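PDB 6E0O: cGAS/DncV-like nucleotidyltransferase in E. coli homolog from Elizabethkingia meningoseptica ATCC 13253 = NBRC 12535, which synthesises cyclic dinucleotide second messengers from nucleoside triphosphates, probably with magnesium, as the signalling enzyme of a CBASS antiphage defence system. Local coordinates for residues A32-K37 against E106-N111; V117-K122 against Y160-K165; N121-V126 against T134-P139. One frame throughout, in Å; residues are numbered along the deposited sequence.

Interaction 1. Residues A32-K37 against E106-N111; sequences AALRAK and EEALRN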
loop_
_atom_site.group_PDB
_atom_site.type_symbol
_atom_site.label_atom_id
_atom_site.label_comp_id
_atom_site.label_asym_id
_atom_site.label_seq_id
_atom_site.Cartn_x
_atom_site.Cartn_y
_atom_site.Cartn_z
ATOM N N ALA A 32 18.140 -4.215 -13.080
ATOM C CA ALA A 32 19.294 -4.132 -13.973
ATOM C C ALA A 32 19.260 -2.837 -14.781
ATOM O O ALA A 32 20.281 -2.160 -14.933
ATOM C CB ALA A 32 19.346 -5.356 -14.890
ATOM N N ALA A 33 18.088 -2.472 -15.299
ATOM C CA ALA A 33 17.976 -1.246 -16.081
ATOM C C ALA A 33 18.338 -0.022 -15.247
ATOM O O ALA A 33 19.029 0.886 -15.723
ATOM C CB ALA A 33 16.561 -1.132 -16.647
ATOM N N LEU A 34 17.885 0.021 -13.993
ATOM C CA LEU A 34 18.165 1.177 -13.150
ATOM C C LEU A 34 19.627 1.212 -12.721
ATOM O O LEU A 34 20.247 2.281 -12.713
ATOM C CB LEU A 34 17.235 1.171 -11.940
ATOM C CG LEU A 34 15.749 1.291 -12.273
ATOM C CD1 LEU A 34 14.923 1.124 -10.998
ATOM C CD2 LEU A 34 15.421 2.604 -12.954
ATOM N N ARG A 35 20.199 0.060 -12.368
ATOM C CA ARG A 35 21.597 0.038 -11.948
ATOM C C ARG A 35 22.518 0.466 -13.082
ATOM O O ARG A 35 23.579 1.051 -12.835
ATOM C CB ARG A 35 21.993 -1.354 -11.459
ATOM C CG ARG A 35 21.280 -1.828 -10.207
ATOM C CD ARG A 35 21.727 -1.085 -8.969
ATOM N NE ARG A 35 20.913 -1.486 -7.824
ATOM C CZ ARG A 35 20.856 -0.820 -6.676
ATOM N NH1 ARG A 35 21.582 0.271 -6.505
ATOM N NH2 ARG A 35 20.061 -1.241 -5.702
ATOM N N ALA A 36 22.146 0.172 -14.332
ATOM C CA ALA A 36 22.995 0.554 -15.457
ATOM C C ALA A 36 23.231 2.058 -15.494
ATOM O O ALA A 36 24.297 2.509 -15.923
ATOM C CB ALA A 36 22.382 0.078 -16.773
ATOM N N LYS A 37 22.262 2.847 -15.046
ATOM C CA LYS A 37 22.428 4.295 -15.005
ATOM C C LYS A 37 22.899 4.811 -13.653
ATOM O O LYS A 37 23.758 5.698 -13.601
ATOM C CB LYS A 37 21.125 5.004 -15.391
ATOM C CG LYS A 37 21.277 6.523 -15.409
ATOM C CD LYS A 37 20.093 7.256 -16.044
ATOM C CE LYS A 37 19.947 6.990 -17.537
ATOM N NZ LYS A 37 21.074 7.505 -18.370
ATOM N N GLU A 106 13.144 7.594 -16.150
ATOM C CA GLU A 106 12.372 7.224 -17.331
ATOM C C GLU A 106 13.290 6.826 -18.479
ATOM O O GLU A 106 13.041 5.836 -19.173
ATOM C CB GLU A 106 11.462 8.391 -17.716
ATOM C CG GLU A 106 10.537 8.092 -18.863
ATOM C CD GLU A 106 9.621 9.254 -19.211
ATOM O OE1 GLU A 106 9.673 10.300 -18.527
ATOM O OE2 GLU A 106 8.845 9.121 -20.175
ATOM N N GLU A 107 14.380 7.567 -18.665
ATOM C CA GLU A 107 15.323 7.270 -19.738
ATOM C C GLU A 107 15.986 5.918 -19.525
ATOM O O GLU A 107 16.097 5.116 -20.457
ATOM C CB GLU A 107 16.365 8.380 -19.771
ATOM C CG GLU A 107 17.380 8.297 -20.854
ATOM C CD GLU A 107 18.184 9.580 -20.945
ATOM O OE1 GLU A 107 17.570 10.664 -21.055
ATOM O OE2 GLU A 107 19.427 9.502 -20.887
ATOM N N ALA A 108 16.449 5.653 -18.302
ATOM C CA ALA A 108 17.073 4.369 -18.007
ATOM C C ALA A 108 16.126 3.226 -18.330
ATOM O O ALA A 108 16.539 2.202 -18.883
ATOM C CB ALA A 108 17.492 4.321 -16.536
ATOM N N LEU A 109 14.845 3.391 -17.996
ATOM C CA LEU A 109 13.867 2.344 -18.251
ATOM C C LEU A 109 13.545 2.243 -19.735
ATOM O O LEU A 109 13.474 1.139 -20.284
ATOM C CB LEU A 109 12.623 2.607 -17.409
ATOM C CG LEU A 109 12.854 2.510 -15.894
ATOM C CD1 LEU A 109 11.660 3.066 -15.129
ATOM C CD2 LEU A 109 13.117 1.065 -15.497
ATOM N N ARG A 110 13.376 3.379 -20.410
ATOM C CA ARG A 110 13.037 3.337 -21.829
ATOM C C ARG A 110 14.158 2.714 -22.656
ATOM O O ARG A 110 13.891 2.040 -23.659
ATOM C CB ARG A 110 12.747 4.749 -22.331
ATOM C CG ARG A 110 12.153 4.763 -23.719
ATOM C CD ARG A 110 11.518 6.069 -24.124
ATOM N NE ARG A 110 10.683 6.665 -23.123
ATOM C CZ ARG A 110 9.470 6.206 -22.917
ATOM N NH1 ARG A 110 8.688 6.749 -22.013
ATOM N NH2 ARG A 110 9.041 5.165 -23.632
ATOM N N ASN A 111 15.416 2.907 -22.249
ATOM C CA ASN A 111 16.515 2.335 -23.018
ATOM C C ASN A 111 16.400 0.826 -23.099
ATOM O O ASN A 111 16.848 0.234 -24.086
ATOM C CB ASN A 111 17.864 2.699 -22.402
ATOM C CG ASN A 111 18.241 4.128 -22.642
ATOM O OD1 ASN A 111 17.753 4.753 -23.584
ATOM N ND2 ASN A 111 19.123 4.657 -21.805
HETATM O O HOH W 1 19.105 1.418 -18.415
HETATM O O HOH W 2 20.523 7.222 -21.209
#

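Interaction 2. Residues V117-K122 against Y160-K165; sequences VERKNK and YSDDNK. With nucleotides of chain B.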
loop_
_atom_site.group_PDB
_atom_site.type_symbol
_atom_site.label_atom_id
_atom_site.label_comp_id
_atom_site.label_asym_id
_atom_site.label_seq_id
_atom_site.Cartn_x
_atom_site.Cartn_y
_atom_site.Cartn_z
ATOM N N VAL A 117 7.312 1.554 -21.480
ATOM C CA VAL A 117 7.511 2.559 -20.443
ATOM C C VAL A 117 6.503 3.680 -20.634
ATOM O O VAL A 117 6.403 4.261 -21.721
ATOM C CB VAL A 117 8.951 3.099 -20.479
ATOM C CG1 VAL A 117 9.131 4.186 -19.434
ATOM C CG2 VAL A 117 9.929 1.972 -20.245
ATOM N N GLU A 118 5.774 4.003 -19.564
ATOM C CA GLU A 118 4.799 5.085 -19.583
ATOM C C GLU A 118 4.971 5.923 -18.327
ATOM O O GLU A 118 4.833 5.417 -17.211
ATOM C CB GLU A 118 3.373 4.532 -19.653
ATOM C CG GLU A 118 3.121 3.645 -20.858
ATOM C CD GLU A 118 1.704 3.110 -20.909
ATOM O OE1 GLU A 118 1.391 2.339 -21.839
ATOM O OE2 GLU A 118 0.899 3.460 -20.019
ATOM N N ARG A 119 5.252 7.204 -18.503
ATOM C CA ARG A 119 5.339 8.103 -17.366
ATOM C C ARG A 119 3.952 8.332 -16.787
ATOM O O ARG A 119 2.990 8.583 -17.521
ATOM C CB ARG A 119 5.946 9.427 -17.801
ATOM C CG ARG A 119 6.042 10.414 -16.672
ATOM C CD ARG A 119 6.896 11.582 -17.061
ATOM N NE ARG A 119 6.963 12.580 -16.004
ATOM C CZ ARG A 119 8.073 13.218 -15.657
ATOM N NH1 ARG A 119 9.223 12.930 -16.260
ATOM N NH2 ARG A 119 8.041 14.120 -14.687
ATOM N N LYS A 120 3.854 8.244 -15.467
ATOM C CA LYS A 120 2.621 8.495 -14.737
ATOM C C LYS A 120 2.837 9.635 -13.745
ATOM O O LYS A 120 3.953 10.121 -13.556
ATOM C CB LYS A 120 2.132 7.230 -14.028
ATOM C CG LYS A 120 1.953 6.035 -14.938
ATOM C CD LYS A 120 0.844 6.236 -15.952
ATOM C CE LYS A 120 0.812 5.074 -16.936
ATOM N NZ LYS A 120 -0.260 5.215 -17.959
ATOM N N ASN A 121 1.753 10.038 -13.079
ATOM C CA ASN A 121 1.807 11.213 -12.217
ATOM C C ASN A 121 2.791 11.032 -11.067
ATOM O O ASN A 121 3.489 11.983 -10.686
ATOM C CB ASN A 121 0.406 11.511 -11.686
ATOM C CG ASN A 121 0.322 12.853 -10.990
ATOM O OD1 ASN A 121 0.924 13.832 -11.431
ATOM N ND2 ASN A 121 -0.424 12.904 -9.896
ATOM N N LYS A 122 2.853 9.825 -10.493
ATOM C CA LYS A 122 3.631 9.577 -9.286
ATOM C C LYS A 122 4.704 8.515 -9.476
ATOM O O LYS A 122 5.375 8.157 -8.501
ATOM C CB LYS A 122 2.717 9.180 -8.122
ATOM C CG LYS A 122 1.782 10.282 -7.668
ATOM C CD LYS A 122 0.917 9.862 -6.487
ATOM C CE LYS A 122 -0.214 10.851 -6.255
ATOM N NZ LYS A 122 -1.138 10.396 -5.187
ATOM N N TYR A 160 7.894 14.072 -5.840
ATOM C CA TYR A 160 6.932 15.052 -6.308
ATOM C C TYR A 160 6.136 14.464 -7.455
ATOM O O TYR A 160 6.693 13.804 -8.331
ATOM C CB TYR A 160 7.642 16.331 -6.732
ATOM C CG TYR A 160 8.410 16.918 -5.571
ATOM C CD1 TYR A 160 9.695 16.481 -5.267
ATOM C CD2 TYR A 160 7.833 17.871 -4.748
ATOM C CE1 TYR A 160 10.391 17.000 -4.195
ATOM C CE2 TYR A 160 8.522 18.401 -3.674
ATOM C CZ TYR A 160 9.802 17.963 -3.402
ATOM O OH TYR A 160 10.493 18.483 -2.331
ATOM N N SER A 161 4.828 14.693 -7.429
ATOM C CA SER A 161 3.987 14.268 -8.530
ATOM C C SER A 161 4.086 15.273 -9.671
ATOM O O SER A 161 4.496 16.423 -9.485
ATOM C CB SER A 161 2.537 14.147 -8.072
ATOM O OG SER A 161 2.000 15.418 -7.762
ATOM N N ASP A 162 3.691 14.829 -10.868
ATOM C CA ASP A 162 3.719 15.712 -12.024
ATOM C C ASP A 162 2.747 16.877 -11.854
ATOM O O ASP A 162 2.945 17.935 -12.455
ATOM C CB ASP A 162 3.433 14.925 -13.300
ATOM C CG ASP A 162 4.606 14.058 -13.727
ATOM O OD1 ASP A 162 5.619 14.005 -12.992
ATOM O OD2 ASP A 162 4.509 13.425 -14.797
ATOM N N ASP A 163 1.700 16.718 -11.039
ATOM C CA ASP A 163 0.814 17.836 -10.717
ATOM C C ASP A 163 1.249 18.598 -9.459
ATOM O O ASP A 163 0.427 19.292 -8.844
ATOM C CB ASP A 163 -0.661 17.410 -10.678
ATOM C CG ASP A 163 -0.996 16.493 -9.529
ATOM O OD1 ASP A 163 -0.103 15.814 -9.000
ATOM O OD2 ASP A 163 -2.192 16.439 -9.165
ATOM N N ASN A 164 2.524 18.476 -9.077
ATOM C CA ASN A 164 3.264 19.378 -8.174
ATOM C C ASN A 164 3.067 19.096 -6.693
ATOM O O ASN A 164 3.495 19.914 -5.861
ATOM C CB ASN A 164 3.024 20.861 -8.486
ATOM C CG ASN A 164 3.633 21.274 -9.821
ATOM O OD1 ASN A 164 4.699 20.784 -10.214
ATOM N ND2 ASN A 164 2.950 22.160 -10.533
ATOM N N LYS A 165 2.495 17.954 -6.333
ATOM C CA LYS A 165 2.319 17.618 -4.930
ATOM C C LYS A 165 3.597 17.013 -4.379
ATOM O O LYS A 165 4.275 16.235 -5.055
ATOM C CB LYS A 165 1.181 16.619 -4.756
ATOM C CG LYS A 165 -0.158 17.169 -5.187
ATOM C CD LYS A 165 -1.306 16.294 -4.749
ATOM C CE LYS A 165 -1.540 15.170 -5.722
ATOM N NZ LYS A 165 -2.855 14.523 -5.444
ATOM P P A B 2 -1.840 5.995 -6.615
ATOM O OP1 A B 2 -1.469 7.352 -6.134
ATOM O OP2 A B 2 -2.630 5.860 -7.869
ATOM O "O5'" A B 2 -0.492 5.163 -6.801
ATOM C "C5'" A B 2 0.329 5.333 -7.955
ATOM C "C4'" A B 2 1.756 4.922 -7.687
ATOM O "O4'" A B 2 2.353 5.884 -6.778
ATOM C "C3'" A B 2 1.925 3.552 -7.035
ATOM O "O3'" A B 2 3.113 2.922 -7.510
ATOM C "C2'" A B 2 2.066 3.890 -5.556
ATOM O "O2'" A B 2 2.789 2.939 -4.799
ATOM C "C1'" A B 2 2.786 5.235 -5.599
ATOM N N9 A B 2 2.445 6.095 -4.465
ATOM C C8 A B 2 1.267 6.778 -4.268
ATOM N N7 A B 2 1.232 7.467 -3.157
ATOM C C5 A B 2 2.466 7.213 -2.573
ATOM C C6 A B 2 3.052 7.643 -1.366
ATOM N N6 A B 2 2.471 8.458 -0.485
ATOM N N1 A B 2 4.294 7.204 -1.113
ATOM C C2 A B 2 4.905 6.387 -1.969
ATOM N N3 A B 2 4.461 5.913 -3.133
ATOM C C4 A B 2 3.223 6.370 -3.374
HETATM O O HOH W 3 6.637 11.231 -9.429
HETATM O O HOH W 4 -2.178 12.923 -3.397
#

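Interaction 3. Residues N121-V126 against T134-P139; sequences NKCIQV and TADVIP. With nucleotides of chain B.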
loop_
_atom_site.group_PDB
_atom_site.type_symbol
_atom_site.label_atom_id
_atom_site.label_comp_id
_atom_site.label_asym_id
_atom_site.label_seq_id
_atom_site.Cartn_x
_atom_site.Cartn_y
_atom_site.Cartn_z
ATOM N N ASN A 121 1.753 10.038 -13.079
ATOM C CA ASN A 121 1.807 11.213 -12.217
ATOM C C ASN A 121 2.791 11.032 -11.067
ATOM O O ASN A 121 3.489 11.983 -10.686
ATOM C CB ASN A 121 0.406 11.511 -11.686
ATOM C CG ASN A 121 0.322 12.853 -10.990
ATOM O OD1 ASN A 121 0.924 13.832 -11.431
ATOM N ND2 ASN A 121 -0.424 12.904 -9.896
ATOM N N LYS A 122 2.853 9.825 -10.493
ATOM C CA LYS A 122 3.631 9.577 -9.286
ATOM C C LYS A 122 4.704 8.515 -9.476
ATOM O O LYS A 122 5.375 8.157 -8.501
ATOM C CB LYS A 122 2.717 9.180 -8.122
ATOM C CG LYS A 122 1.782 10.282 -7.668
ATOM C CD LYS A 122 0.917 9.862 -6.487
ATOM C CE LYS A 122 -0.214 10.851 -6.255
ATOM N NZ LYS A 122 -1.138 10.396 -5.187
ATOM N N CYS A 123 4.908 8.026 -10.696
ATOM C CA CYS A 123 5.839 6.929 -10.932
ATOM C C CYS A 123 6.106 6.825 -12.425
ATOM O O CYS A 123 5.524 7.552 -13.235
ATOM C CB CYS A 123 5.263 5.618 -10.392
ATOM S SG CYS A 123 3.769 5.051 -11.255
ATOM N N ILE A 124 7.005 5.911 -12.779
ATOM C CA ILE A 124 7.199 5.471 -14.156
ATOM C C ILE A 124 6.681 4.036 -14.231
ATOM O O ILE A 124 7.186 3.147 -13.536
ATOM C CB ILE A 124 8.672 5.533 -14.587
ATOM C CG1 ILE A 124 9.305 6.904 -14.347
ATOM C CG2 ILE A 124 8.753 5.101 -16.042
ATOM C CD1 ILE A 124 8.703 8.034 -15.126
ATOM N N GLN A 125 5.684 3.800 -15.069
ATOM C CA GLN A 125 5.139 2.462 -15.227
ATOM C C GLN A 125 5.924 1.714 -16.288
ATOM O O GLN A 125 6.221 2.257 -17.355
ATOM C CB GLN A 125 3.672 2.554 -15.636
ATOM C CG GLN A 125 2.940 1.243 -15.724
ATOM C CD GLN A 125 1.467 1.458 -16.000
ATOM O OE1 GLN A 125 1.003 1.258 -17.116
ATOM N NE2 GLN A 125 0.734 1.893 -14.988
ATOM N N VAL A 126 6.255 0.469 -15.984
ATOM C CA VAL A 126 6.866 -0.445 -16.939
ATOM C C VAL A 126 5.866 -1.577 -17.151
ATOM O O VAL A 126 5.714 -2.461 -16.302
ATOM C CB VAL A 126 8.226 -0.969 -16.466
ATOM C CG1 VAL A 126 8.816 -1.862 -17.549
ATOM C CG2 VAL A 126 9.172 0.178 -16.107
ATOM N N THR A 134 3.536 -6.071 -14.469
ATOM C CA THR A 134 3.736 -4.637 -14.561
ATOM C C THR A 134 4.311 -4.106 -13.258
ATOM O O THR A 134 3.992 -4.584 -12.163
ATOM C CB THR A 134 2.401 -3.970 -14.870
ATOM O OG1 THR A 134 1.988 -4.369 -16.183
ATOM C CG2 THR A 134 2.498 -2.469 -14.796
ATOM N N ALA A 135 5.160 -3.100 -13.386
ATOM C CA ALA A 135 5.796 -2.482 -12.240
ATOM C C ALA A 135 5.623 -0.977 -12.306
ATOM O O ALA A 135 5.690 -0.381 -13.386
ATOM C CB ALA A 135 7.294 -2.801 -12.185
ATOM N N ASP A 136 5.404 -0.382 -11.144
ATOM C CA ASP A 136 5.468 1.056 -10.963
ATOM C C ASP A 136 6.804 1.348 -10.301
ATOM O O ASP A 136 7.060 0.870 -9.196
ATOM C CB ASP A 136 4.342 1.510 -10.041
ATOM C CG ASP A 136 3.002 1.548 -10.732
ATOM O OD1 ASP A 136 2.956 1.339 -11.962
ATOM O OD2 ASP A 136 1.994 1.811 -10.037
ATOM N N VAL A 137 7.656 2.115 -10.976
ATOM C CA VAL A 137 8.946 2.511 -10.431
ATOM C C VAL A 137 8.800 3.907 -9.846
ATOM O O VAL A 137 8.380 4.840 -10.540
ATOM C CB VAL A 137 10.046 2.450 -11.502
ATOM C CG1 VAL A 137 11.362 2.934 -10.934
ATOM C CG2 VAL A 137 10.149 1.040 -12.048
ATOM N N ILE A 138 9.149 4.049 -8.572
ATOM C CA ILE A 138 8.925 5.285 -7.827
ATOM C C ILE A 138 10.279 5.901 -7.496
ATOM O O ILE A 138 10.867 5.577 -6.450
ATOM C CB ILE A 138 8.104 5.022 -6.555
ATOM C CG1 ILE A 138 6.792 4.320 -6.920
ATOM C CG2 ILE A 138 7.829 6.323 -5.839
ATOM C CD1 ILE A 138 6.243 3.466 -5.834
ATOM N N PRO A 139 10.830 6.764 -8.352
ATOM C CA PRO A 139 12.030 7.513 -7.953
ATOM C C PRO A 139 11.696 8.456 -6.807
ATOM O O PRO A 139 10.603 9.025 -6.748
ATOM C CB PRO A 139 12.420 8.271 -9.229
ATOM C CG PRO A 139 11.147 8.421 -9.971
ATOM C CD PRO A 139 10.340 7.168 -9.682
ATOM P P A B 2 -1.840 5.995 -6.615
ATOM O OP1 A B 2 -1.469 7.352 -6.134
ATOM O OP2 A B 2 -2.630 5.860 -7.869
ATOM O "O5'" A B 2 -0.492 5.163 -6.801
ATOM C "C5'" A B 2 0.329 5.333 -7.955
ATOM C "C4'" A B 2 1.756 4.922 -7.687
ATOM O "O4'" A B 2 2.353 5.884 -6.778
ATOM C "C3'" A B 2 1.925 3.552 -7.035
ATOM O "O3'" A B 2 3.113 2.922 -7.510
ATOM C "C2'" A B 2 2.066 3.890 -5.556
ATOM O "O2'" A B 2 2.789 2.939 -4.799
ATOM C "C1'" A B 2 2.786 5.235 -5.599
ATOM N N9 A B 2 2.445 6.095 -4.465
ATOM C C8 A B 2 1.267 6.778 -4.268
ATOM N N7 A B 2 1.232 7.467 -3.157
ATOM C C5 A B 2 2.466 7.213 -2.573
ATOM C C6 A B 2 3.052 7.643 -1.366
ATOM N N6 A B 2 2.471 8.458 -0.485
ATOM N N1 A B 2 4.294 7.204 -1.113
ATOM C C2 A B 2 4.905 6.387 -1.969
ATOM N N3 A B 2 4.461 5.913 -3.133
ATOM C C4 A B 2 3.223 6.370 -3.374
HETATM O O HOH W 5 8.135 9.132 -8.340
HETATM O O HOH W 6 0.744 3.143 -12.633
#

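Interaction 1. Residues A32-K37 against E106-N111
Leu34 and Leu109 interlock on the buried side of a helix-helix pair, helix 21-38 against helix 98-113, which lie together on one face of the nucleotidyltransferase core sheet. The short axes come within 8.4 Å and their N-to-C directions differ by 123°, 33° past perpendicular. The tight part is apolar. Leu34 CD2 meets Leu109 CD2 at 3.8 Å, branch against branch; in both leucines CG stands anti to the carbonyl carbon (chi1 -63° and -65°). Ala33 CB adds a wider contact to Leu109 CD2, 4.2 Å. Small residues allow the backbones to come close here: Ala108 CB rests over the backbone oxygen of Ala33 and against the aliphatic part of Lys37, whose CE lies 3.8 Å from it. Val137 of the sheet lies against both leucines.

The seam also holds a polar bridge: one water donates to both Ala33 O and Ala108 O, linking the two helix backbones. Toward solvent, at Lys37, Glu107 and Asn111, the contact becomes looser. Lys37 bends at chi3 and chi4, and its NZ forms only a long salt bridge with Glu107 OE2, 3.6 Å. A second water reinforces that pair: it donates to Glu107 OE2 at 2.6 Å while accepting from Lys37 NZ and from Asn111 ND2.

Interaction 2. Residues V117-K122 against Y160-K165
The guanidinium of Arg119 receives the carboxylate of Asp162 at its own edge, tip to tip, while the amide of Asn121 crosses the carboxylate of Asp163 at about a right angle. These two pairs join the end of strand 117-119 to a type I beta turn, Ser161 to Asn164, which links strands 152-160 and 166-169. Arg119 grips Asp162 side-on with two nitrogens, one to each oxygen. The NE bond to Asp162 OD2 is 2.9 Å and nearly straight (171°), on the syn side; NH2 reaches Asp162 OD1 at 3.0 Å from above the carboxylate plane. Lys102 forms a further salt bridge to Asp162 OD1.

Asn121 holds the turn through three bonds. Its backbone O accepts from Asp162 N at 2.9 Å. In its side chain CG is anti to the backbone N (chi1 -170°), and OD1 accepts from Asp163 N at 3.0 Å. Its ND2 donates to Asp163 OD1, which lies in the amide plane, although ND2 stands well above the carboxylate, the planes being 71° apart. Ser161 OG also donates to Asp163 OD1 and accepts from Lys165 N, fixing the turn from within.

Asn121 and Lys122 are assigned to the ATP site, and Lys122 does touch nucleotide here: extended beyond CG, it passes Ser161 CB and donates to the phosphate. Positive charge gathers at this point, probably favouring the phosphate. Lys122 NZ lies 3.2 Å from OP1 of A2 of chain B and 4.5 Å from Lys165 NZ, and one water accepts from both amines.

Interaction 3. Residues N121-V126 against T134-P139
Ile124 and Val137 exchange two backbone hydrogen bonds, both 2.8 Å, in the antiparallel beta hairpin of strands 124-126 and 135-147. Val126 and Ala135 form a second hydrogen-bonded pair, with Val126 N to Ala135 O the straightest of the four bonds (177°). Gln125 and Asp136 form the non-hydrogen-bonded pair between them, CA to CA 4.5 Å. Two CA-H...O contacts supplement the pairing, from Gln125 CA to Ala135 O and from Thr134 CA to Val126 O.

Apolar contacts are spaced more widely. Val126 CG2 approaches Val137 CG2 at 4.3 Å on the face shared with Ile124 and Ala135. Near the other end, Cys123 CB packs on Ile138 CG1, while Cys123 SG, set between the backbone N and the carbonyl carbon (chi1 65°), lies 3.6 Å from Asp136 CG.

On the opposite face the polar side chains of Gln125 and Asp136 run side by side, pointing the same way. Their amide and carboxylate planes are only 6° apart, and a water joins them, accepting from Gln125 NE2 at 2.7 Å and donating to Asp136 OD1. Gln125 OE1 is held by Asn127 ND2. Asp136 is assigned to the magnesium and ATP sites; its OD2 lies 3.0 Å from O3' of A2 of chain B, a possible hydrogen bond, not settled because the O3' proton has a second acceptor in reach. Ile138 CD1 packs at 3.6 Å from that same O3'.

Strand 62-68, which carries Asp63, pairs in parallel with strand 135-147 and places Asp63 beside Asp136. Across strand 124-126 lies strand 117-119, and the face of Val126 and Val137 is covered by helices 21-38 and 98-113, through Ile30 and Leu109 among others.

Overall arrangement
The three contacts run from the back of the core sheet to the nucleotide. Interaction 1 and interaction 3 have centres about 12 Å apart and meet where Leu109 CD1 lies 3.7 Å from Ile124 CG2, so the helix pair backs the hairpin. Interactions 2 and 3, about 9 Å apart, share Asn121 and Lys122, and Glu118 O lies 2.8 Å from Gln125 N, a probable hydrogen bond between adjacent strands. A long, weak ion pair between Glu106 and Arg119 also connects interactions 1 and 2. Bound A2 of chain B is approached from two directions, by Lys122 and Asp136; the Asp136 side chain is about 6 Å from magnesium, that of Lys122 about 11 Å, so neither directly coordinates the modelled ion.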